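PDB 4OPE: Nrps/pks, which probably catalyses decarboxylative chain elongation as a ketosynthase domain of the trans-acyltransferase ("AT-less") assembly line that makes oxazolomycin in Streptomyces albus. Local coordinates for residues 15-19 with 20-24; 46-49 with 50-54; 130-133 with 134-137; 204-208 with 209-213. All coordinates share one frame; numbering follows the deposited sequence.

Contact 1 of 4, residues 15-19 with 20-24; sequences AGRYP and KADDL
Tyr18 O is gripped twice: Ala21 N donates to it at 2.8 Å, and a water donates to it at 2.9 Å. The same water donates to Asp22 OD1 at 3.0 Å, so it joins the turn backbone to the carboxylate. Ala21 O returns a bond, taken from Tyr18 N at 2.9 Å. Asp22 OD1 also faces the edge of the Arg17 guanidinium, near its plane, in a long salt bridge of 3.5 Å to Arg17 NE. The two flat groups are turned 57° apart, so they do not pair side by side. Each has a further partner: Asp22 OD2 bonds Ser71, and Arg17 NH2 bonds the carbonyl of Asp72. Leu24 sends CD2 back over the strand end, 3.4 Å from Gly16 O, and to the edge of the Tyr18 ring at CE2. Its CG stands anti to the carbonyl carbon (chi1 -65°), which turns the branch toward the strand. Tyr18 also packs on helix 356-370. The two backbone bonds make Tyr18 and Ala21 a single antiparallel hydrogen-bonded pair. They close a type II beta turn between strand 9-17 and helix 24-33 of the thiolase-like ketosynthase fold.

Contact 2 of 4, residues 46-49 with 50-54; sequences WDHG and RFYDP
Trp46 and Phe51 meet as an offset edge-to-face aromatic pair across a short turn in the loop between strands 39-40 and 66-67. The Phe51 edge is directed at the face of the five-membered ring of Trp46, with the planes at 75°. The closest atoms are Trp46 CD1 and Phe51 CE2, 3.8 Å apart. Trp46 CG lies between the backbone N and the carbonyl carbon (chi1 66°). This puts Trp46 NE1 in line with His48 ND1, 3.0 Å away in a nearly straight bond close to both ring planes. His48 NE2 bonds the carbonyl of Ala64, so both ring nitrogens are held and the rotation of the imidazole is fixed. Phe51 N donates to His48 O at 3.0 Å, while the bonds from Arg50 N to Asp47 O and from Tyr52 N to Gly49 O are weak. Arg50 CB covers one face of the Phe51 ring. Beyond it the Arg50 chain bends at chi2 and chi3, and NH2 reaches the carbonyl of Ala582. The Asp47 carboxylate meets the aliphatic part of this chain instead of its charged end. Phe51 also packs on Leu141 of the second subunit. His48 CD2 lies 3.8 Å from Tyr52 CB.

Contact 3 of 4, residues 130-133 with 134-137; sequences GHYQ and LYGV
His131 O receives Leu134 N at 2.9 Å and starts a short 3-10 turn that leads toward helix 137-141 at the subunit interface. Gly130, one residue earlier, offers its carbonyl to the Gln133 side chain. The His131 ring lies obliquely beside Leu134 CD1 and packs on Lys211 and Gln214. Tyr132 comes next, and its O accepts Tyr135 N at 3.1 Å. The Tyr132 ring presents its face to the edge of Tyr135 in an offset edge-to-face pair, planes at 80°. Tyr132 OH bonds Glu89 O and Leu577 N, and Tyr135 OH bonds Ser207 O, so both phenols are fixed at their far ends. Gln133 folds back on the turn. Its CG sits between the backbone N and the carbonyl carbon (chi1 86°), and the chain beyond is extended, which carries Gln133 NE2 to Gly130 O at 2.8 Å, in the carbonyl plane. An alanine here would remove the amide and is likely to leave Gly130 O without this donor and the start of the turn less firmly held. Gln133 packs on Gln133 of the second subunit, and Leu134 on Leu134 of that subunit. Past them a type II beta turn from Leu134 to Val137 brings Val137 CG2 to 3.4 Å from Gln133 O.

Contact 4 of 4, residues 204-208 with 209-213; sequences NVSSH and PLKYL
His208 turns the edge of its imidazole to the start of the next helix. His208 ND1 accepts Leu210 N at 3.0 Å, with the donor 5° out of the ring plane and the N-H nearly straight on it. The ring reaches there because CG is anti to the backbone N (chi1 -161°). The Leu210 side chain crosses the ring obliquely, its CB 3.3 Å from His208 ND1. The bond to His208 ND1 caps the start of helix 210-217, which follows strand 197-204 of the central sheet in this thiolase-like fold. A second bond, from Lys211 N to His208 O, is weak. A leucine in place of His208 would have no acceptor, and Leu210 N would probably lose its capping partner. Lys211 runs back from the helix toward the loop. Its chain bends at chi3, and Lys211 NZ donates to Ser206 OG at 2.8 Å. Glu353 OE2 forms a salt bridge with the same NZ, so two groups grip this buried nitrogen. The Asn204 and Lys211 side chains come from opposite directions, with Asn204 ND2 3.9 Å from Lys211 NZ, and both nitrogens bond Glu353 OE2. Ser206 is the centre of an inverse gamma turn. A water donates a weak bond to Tyr212 OH at 3.4 Å; its link to Ser206 OG is doubtful.

The four contacts follow one another along the chain, and none nests in or crosses another. Contact 1 closes the turn from strand 9-17 to helix 24-33, with its nearest atoms about 7 Å from contact 4. Contact 2 closes a turn in the loop before strand 66-67. Contact 3 shapes the loop from strand 121-126 to helix 137-141, and contact 4 the passage from strand 197-204 to helix 210-217. Contact 4 joins its neighbours: Trp46 and Phe51 of contact 2 pack on Pro209, while Tyr135 of contact 3 meets Ser207 and His208. Contacts 2, 3 and 4 all reach the second subunit; contact 1 does not.

Contact 1 of 4, residues 15-19 with 20-24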
# COMPACT_ATOMS: atom_id res chain seq x y z
N ALA A 15 17.44 6.23 -8.79
CA ALA A 15 17.51 5.55 -10.06
C ALA A 15 16.14 5.48 -10.71
O ALA A 15 15.12 5.57 -10.03
CB ALA A 15 18.08 4.17 -9.84
N GLY A 16 16.10 5.35 -12.02
CA GLY A 16 14.86 5.42 -12.77
C GLY A 16 14.95 5.21 -14.27
O GLY A 16 15.99 5.46 -14.86
N ARG A 17 13.88 4.72 -14.88
CA ARG A 17 13.72 4.78 -16.33
C ARG A 17 12.44 5.50 -16.61
O ARG A 17 11.44 5.23 -15.99
CB ARG A 17 13.59 3.40 -16.92
CG ARG A 17 14.78 2.53 -16.62
CD ARG A 17 14.48 1.07 -16.90
NE ARG A 17 14.22 0.87 -18.32
CZ ARG A 17 13.79 -0.27 -18.84
NH1 ARG A 17 13.57 -1.32 -18.05
NH2 ARG A 17 13.56 -0.36 -20.14
N TYR A 18 12.49 6.38 -17.60
CA TYR A 18 11.33 7.14 -18.03
C TYR A 18 11.31 7.15 -19.56
O TYR A 18 12.23 6.61 -20.20
CB TYR A 18 11.41 8.53 -17.41
CG TYR A 18 11.46 8.44 -15.91
CD1 TYR A 18 10.34 8.07 -15.18
CD2 TYR A 18 12.62 8.67 -15.22
CE1 TYR A 18 10.38 7.97 -13.81
CE2 TYR A 18 12.67 8.57 -13.83
CZ TYR A 18 11.54 8.20 -13.12
OH TYR A 18 11.57 8.10 -11.76
N PRO A 19 10.25 7.72 -20.17
CA PRO A 19 10.16 7.72 -21.60
C PRO A 19 11.38 8.33 -22.26
O PRO A 19 11.75 9.47 -21.93
CB PRO A 19 8.93 8.56 -21.85
CG PRO A 19 8.07 8.21 -20.71
CD PRO A 19 9.01 8.19 -19.56
N LYS A 20 12.00 7.56 -23.17
CA LYS A 20 13.18 7.97 -23.90
C LYS A 20 14.38 8.17 -22.99
O LYS A 20 15.34 8.85 -23.34
CB LYS A 20 12.86 9.24 -24.70
CG LYS A 20 11.76 9.02 -25.71
CD LYS A 20 11.78 10.11 -26.75
CE LYS A 20 10.73 9.88 -27.81
NZ LYS A 20 10.95 8.60 -28.55
N ALA A 21 14.34 7.60 -21.80
CA ALA A 21 15.41 7.80 -20.84
C ALA A 21 15.63 6.48 -20.10
O ALA A 21 14.91 6.13 -19.16
CB ALA A 21 15.06 8.92 -19.88
N ASP A 22 16.64 5.74 -20.54
CA ASP A 22 16.93 4.44 -19.93
C ASP A 22 17.78 4.55 -18.68
O ASP A 22 17.91 3.60 -17.92
CB ASP A 22 17.50 3.47 -20.96
CG ASP A 22 16.38 2.81 -21.80
OD1 ASP A 22 15.23 2.56 -21.25
OD2 ASP A 22 16.66 2.54 -23.00
N ASP A 23 18.33 5.73 -18.45
CA ASP A 23 18.95 6.05 -17.19
C ASP A 23 18.84 7.55 -16.99
O ASP A 23 18.50 8.29 -17.91
CB ASP A 23 20.42 5.61 -17.21
CG ASP A 23 21.19 6.12 -18.45
OD1 ASP A 23 21.14 7.30 -18.82
OD2 ASP A 23 21.88 5.31 -19.05
N LEU A 24 19.19 7.99 -15.81
CA LEU A 24 19.04 9.34 -15.39
C LEU A 24 19.93 10.35 -16.09
O LEU A 24 19.61 11.54 -16.09
CB LEU A 24 19.26 9.46 -13.90
CG LEU A 24 18.23 8.74 -13.02
CD1 LEU A 24 18.05 9.53 -11.70
CD2 LEU A 24 16.89 8.52 -13.69
O HOH W 1 12.91 4.32 -21.81

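Contact 2 of 4, residues 46-49 with 50-54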
# COMPACT_ATOMS: atom_id res chain seq x y z
N TRP A 46 0.72 -3.18 -28.94
CA TRP A 46 -0.58 -3.64 -29.41
C TRP A 46 -0.96 -2.83 -30.63
O TRP A 46 -0.35 -1.78 -30.91
CB TRP A 46 -1.67 -3.58 -28.32
CG TRP A 46 -2.04 -2.20 -27.87
CD1 TRP A 46 -2.82 -1.31 -28.52
CD2 TRP A 46 -1.67 -1.58 -26.64
NE1 TRP A 46 -2.95 -0.16 -27.79
CE2 TRP A 46 -2.27 -0.30 -26.62
CE3 TRP A 46 -0.90 -1.98 -25.54
CZ2 TRP A 46 -2.11 0.59 -25.56
CZ3 TRP A 46 -0.77 -1.10 -24.48
CH2 TRP A 46 -1.35 0.17 -24.51
N ASP A 47 -1.94 -3.36 -31.35
CA ASP A 47 -2.45 -2.77 -32.56
C ASP A 47 -3.51 -1.81 -32.09
O ASP A 47 -4.61 -2.21 -31.69
CB ASP A 47 -3.03 -3.87 -33.46
CG ASP A 47 -3.73 -3.33 -34.73
OD1 ASP A 47 -3.56 -2.13 -35.09
OD2 ASP A 47 -4.46 -4.13 -35.38
N HIS A 48 -3.17 -0.53 -32.09
CA HIS A 48 -4.09 0.46 -31.62
C HIS A 48 -5.23 0.73 -32.62
O HIS A 48 -6.27 1.27 -32.24
CB HIS A 48 -3.37 1.75 -31.26
CG HIS A 48 -4.12 2.58 -30.27
ND1 HIS A 48 -4.41 2.14 -29.01
CD2 HIS A 48 -4.66 3.82 -30.36
CE1 HIS A 48 -5.08 3.06 -28.35
NE2 HIS A 48 -5.25 4.10 -29.15
N GLY A 49 -5.03 0.36 -33.89
CA GLY A 49 -6.12 0.36 -34.87
C GLY A 49 -7.40 -0.30 -34.36
O GLY A 49 -8.47 0.27 -34.47
N ARG A 50 -7.29 -1.48 -33.75
CA ARG A 50 -8.47 -2.20 -33.21
C ARG A 50 -9.31 -1.42 -32.21
O ARG A 50 -10.43 -1.84 -31.93
CB ARG A 50 -8.08 -3.50 -32.49
CG ARG A 50 -6.94 -4.25 -33.13
CD ARG A 50 -7.27 -5.72 -33.31
NE ARG A 50 -7.55 -6.44 -32.05
CZ ARG A 50 -6.80 -7.43 -31.57
NH1 ARG A 50 -7.15 -8.05 -30.44
NH2 ARG A 50 -5.69 -7.83 -32.22
N PHE A 51 -8.76 -0.36 -31.64
CA PHE A 51 -9.35 0.33 -30.49
C PHE A 51 -9.48 1.83 -30.66
O PHE A 51 -10.06 2.49 -29.79
CB PHE A 51 -8.49 0.11 -29.25
CG PHE A 51 -8.01 -1.29 -29.07
CD1 PHE A 51 -8.90 -2.32 -28.76
CD2 PHE A 51 -6.66 -1.59 -29.18
CE1 PHE A 51 -8.45 -3.62 -28.58
CE2 PHE A 51 -6.22 -2.89 -29.00
CZ PHE A 51 -7.12 -3.90 -28.71
N TYR A 52 -8.95 2.38 -31.76
CA TYR A 52 -8.91 3.81 -31.95
C TYR A 52 -10.09 4.32 -32.77
O TYR A 52 -10.49 3.70 -33.75
CB TYR A 52 -7.63 4.18 -32.68
CG TYR A 52 -7.41 5.66 -32.94
CD1 TYR A 52 -7.29 6.56 -31.89
CD2 TYR A 52 -7.26 6.14 -34.24
CE1 TYR A 52 -7.07 7.91 -32.13
CE2 TYR A 52 -7.03 7.48 -34.49
CZ TYR A 52 -6.93 8.35 -33.43
OH TYR A 52 -6.68 9.67 -33.67
N ASP A 53 -10.65 5.46 -32.35
CA ASP A 53 -11.60 6.21 -33.16
C ASP A 53 -11.40 7.66 -32.73
O ASP A 53 -11.57 7.97 -31.54
CB ASP A 53 -13.05 5.74 -32.96
CG ASP A 53 -14.08 6.49 -33.87
OD1 ASP A 53 -13.94 7.70 -34.10
OD2 ASP A 53 -15.05 5.85 -34.33
N PRO A 54 -11.05 8.53 -33.69
CA PRO A 54 -10.73 9.90 -33.31
C PRO A 54 -11.92 10.66 -32.79
O PRO A 54 -11.73 11.75 -32.27
CB PRO A 54 -10.22 10.55 -34.61
CG PRO A 54 -10.26 9.48 -35.66
CD PRO A 54 -11.09 8.35 -35.15

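Contact 3 of 4, residues 130-133 with 134-137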
# COMPACT_ATOMS: atom_id res chain seq x y z
N GLY A 130 -2.49 -3.01 -12.48
CA GLY A 130 -1.89 -4.30 -12.64
C GLY A 130 -2.57 -4.97 -13.80
O GLY A 130 -3.36 -5.85 -13.61
N HIS A 131 -2.24 -4.52 -15.00
CA HIS A 131 -2.86 -4.98 -16.19
C HIS A 131 -2.28 -6.20 -16.82
O HIS A 131 -2.98 -6.86 -17.58
CB HIS A 131 -2.84 -3.89 -17.24
CG HIS A 131 -3.76 -2.77 -16.92
ND1 HIS A 131 -4.94 -2.95 -16.24
CD2 HIS A 131 -3.64 -1.44 -17.14
CE1 HIS A 131 -5.54 -1.78 -16.09
NE2 HIS A 131 -4.77 -0.85 -16.62
N TYR A 132 -1.03 -6.53 -16.53
CA TYR A 132 -0.44 -7.71 -17.16
C TYR A 132 -1.25 -8.96 -16.83
O TYR A 132 -1.35 -9.88 -17.66
CB TYR A 132 0.99 -7.91 -16.73
CG TYR A 132 1.78 -8.87 -17.58
CD1 TYR A 132 2.16 -8.51 -18.87
CD2 TYR A 132 2.21 -10.10 -17.09
CE1 TYR A 132 2.94 -9.36 -19.65
CE2 TYR A 132 2.97 -10.95 -17.86
CZ TYR A 132 3.33 -10.58 -19.15
OH TYR A 132 4.12 -11.39 -19.95
N GLN A 133 -1.86 -8.99 -15.63
CA GLN A 133 -2.66 -10.16 -15.26
C GLN A 133 -3.86 -10.40 -16.15
O GLN A 133 -4.43 -11.48 -16.10
CB GLN A 133 -3.11 -10.08 -13.81
CG GLN A 133 -4.39 -9.31 -13.61
CD GLN A 133 -4.60 -8.95 -12.16
OE1 GLN A 133 -4.83 -9.82 -11.29
NE2 GLN A 133 -4.58 -7.64 -11.88
N LEU A 134 -4.29 -9.42 -16.94
CA LEU A 134 -5.39 -9.66 -17.89
C LEU A 134 -5.01 -10.64 -18.98
O LEU A 134 -5.86 -11.35 -19.47
CB LEU A 134 -5.82 -8.40 -18.57
CG LEU A 134 -6.23 -7.22 -17.69
CD1 LEU A 134 -6.65 -6.10 -18.66
CD2 LEU A 134 -7.28 -7.53 -16.62
N TYR A 135 -3.76 -10.62 -19.42
CA TYR A 135 -3.32 -11.57 -20.42
C TYR A 135 -3.37 -13.03 -19.94
O TYR A 135 -3.03 -13.36 -18.78
CB TYR A 135 -1.90 -11.29 -20.88
CG TYR A 135 -1.74 -9.99 -21.62
CD1 TYR A 135 -2.52 -9.70 -22.73
CD2 TYR A 135 -0.77 -9.04 -21.21
CE1 TYR A 135 -2.37 -8.52 -23.42
CE2 TYR A 135 -0.62 -7.84 -21.88
CZ TYR A 135 -1.42 -7.58 -23.00
OH TYR A 135 -1.27 -6.39 -23.71
N GLY A 136 -3.77 -13.90 -20.89
CA GLY A 136 -3.73 -15.35 -20.68
C GLY A 136 -4.81 -15.88 -19.76
O GLY A 136 -4.73 -17.03 -19.33
N VAL A 137 -5.83 -15.08 -19.48
CA VAL A 137 -6.93 -15.54 -18.63
C VAL A 137 -7.81 -16.64 -19.27
O VAL A 137 -8.23 -17.55 -18.59
CB VAL A 137 -7.83 -14.39 -18.13
CG1 VAL A 137 -8.92 -14.96 -17.22
CG2 VAL A 137 -7.01 -13.35 -17.38

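Contact 4 of 4, residues 204-208 with 209-213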
# COMPACT_ATOMS: atom_id res chain seq x y z
N ASN A 204 5.22 1.99 -13.02
CA ASN A 204 4.03 1.90 -13.82
C ASN A 204 4.36 1.50 -15.26
O ASN A 204 5.16 2.16 -15.92
CB ASN A 204 3.37 3.26 -13.79
CG ASN A 204 2.01 3.27 -14.44
OD1 ASN A 204 1.08 2.66 -13.91
ND2 ASN A 204 1.87 4.00 -15.55
N VAL A 205 3.74 0.42 -15.74
CA VAL A 205 3.88 -0.02 -17.13
C VAL A 205 2.55 -0.15 -17.81
O VAL A 205 1.65 -0.74 -17.28
CB VAL A 205 4.57 -1.39 -17.23
CG1 VAL A 205 4.69 -1.81 -18.67
CG2 VAL A 205 5.96 -1.33 -16.63
N SER A 206 2.45 0.41 -19.01
CA SER A 206 1.26 0.36 -19.86
C SER A 206 1.31 -0.87 -20.75
O SER A 206 1.61 -0.80 -21.95
CB SER A 206 1.23 1.57 -20.78
OG SER A 206 1.13 2.75 -20.02
N SER A 207 0.99 -1.99 -20.14
CA SER A 207 1.14 -3.29 -20.76
C SER A 207 -0.06 -3.69 -21.60
O SER A 207 0.09 -4.53 -22.47
CB SER A 207 1.31 -4.34 -19.67
OG SER A 207 0.10 -4.43 -18.93
N HIS A 208 -1.23 -3.14 -21.33
CA HIS A 208 -2.45 -3.62 -21.93
C HIS A 208 -3.31 -2.47 -22.43
O HIS A 208 -3.43 -1.45 -21.77
CB HIS A 208 -3.19 -4.40 -20.88
CG HIS A 208 -4.22 -5.34 -21.41
ND1 HIS A 208 -5.43 -4.90 -21.90
CD2 HIS A 208 -4.27 -6.69 -21.47
CE1 HIS A 208 -6.17 -5.93 -22.26
NE2 HIS A 208 -5.49 -7.03 -22.00
N PRO A 209 -3.91 -2.63 -23.61
CA PRO A 209 -4.78 -1.62 -24.22
C PRO A 209 -6.07 -1.27 -23.45
O PRO A 209 -6.65 -0.23 -23.67
CB PRO A 209 -5.14 -2.24 -25.58
CG PRO A 209 -4.90 -3.71 -25.43
CD PRO A 209 -3.72 -3.79 -24.51
N LEU A 210 -6.54 -2.15 -22.59
CA LEU A 210 -7.70 -1.90 -21.71
C LEU A 210 -7.61 -0.56 -21.02
O LEU A 210 -8.60 0.16 -20.98
CB LEU A 210 -7.80 -3.02 -20.69
CG LEU A 210 -9.01 -3.33 -19.77
CD1 LEU A 210 -9.12 -2.37 -18.61
CD2 LEU A 210 -10.29 -3.36 -20.56
N LYS A 211 -6.42 -0.20 -20.50
CA LYS A 211 -6.25 1.09 -19.80
C LYS A 211 -6.68 2.28 -20.67
O LYS A 211 -7.24 3.26 -20.18
CB LYS A 211 -4.81 1.33 -19.37
CG LYS A 211 -4.63 2.67 -18.64
CD LYS A 211 -3.34 2.81 -17.85
CE LYS A 211 -2.17 3.16 -18.76
NZ LYS A 211 -0.86 2.95 -18.06
N TYR A 212 -6.39 2.19 -21.95
CA TYR A 212 -6.69 3.29 -22.86
C TYR A 212 -8.18 3.36 -23.09
O TYR A 212 -8.69 4.45 -23.23
CB TYR A 212 -5.87 3.18 -24.16
CG TYR A 212 -4.49 3.84 -24.06
CD1 TYR A 212 -3.44 3.28 -23.30
CD2 TYR A 212 -4.25 5.03 -24.68
CE1 TYR A 212 -2.19 3.91 -23.22
CE2 TYR A 212 -3.03 5.66 -24.60
CZ TYR A 212 -1.99 5.12 -23.88
OH TYR A 212 -0.80 5.82 -23.88
N LEU A 213 -8.89 2.23 -23.06
CA LEU A 213 -10.37 2.29 -23.13
C LEU A 213 -11.02 2.82 -21.87
O LEU A 213 -11.87 3.69 -21.92
CB LEU A 213 -10.97 0.94 -23.50
CG LEU A 213 -10.59 0.54 -24.92
CD1 LEU A 213 -11.08 -0.85 -25.15
CD2 LEU A 213 -11.18 1.45 -25.98
O HOH W 2 1.51 4.50 -21.80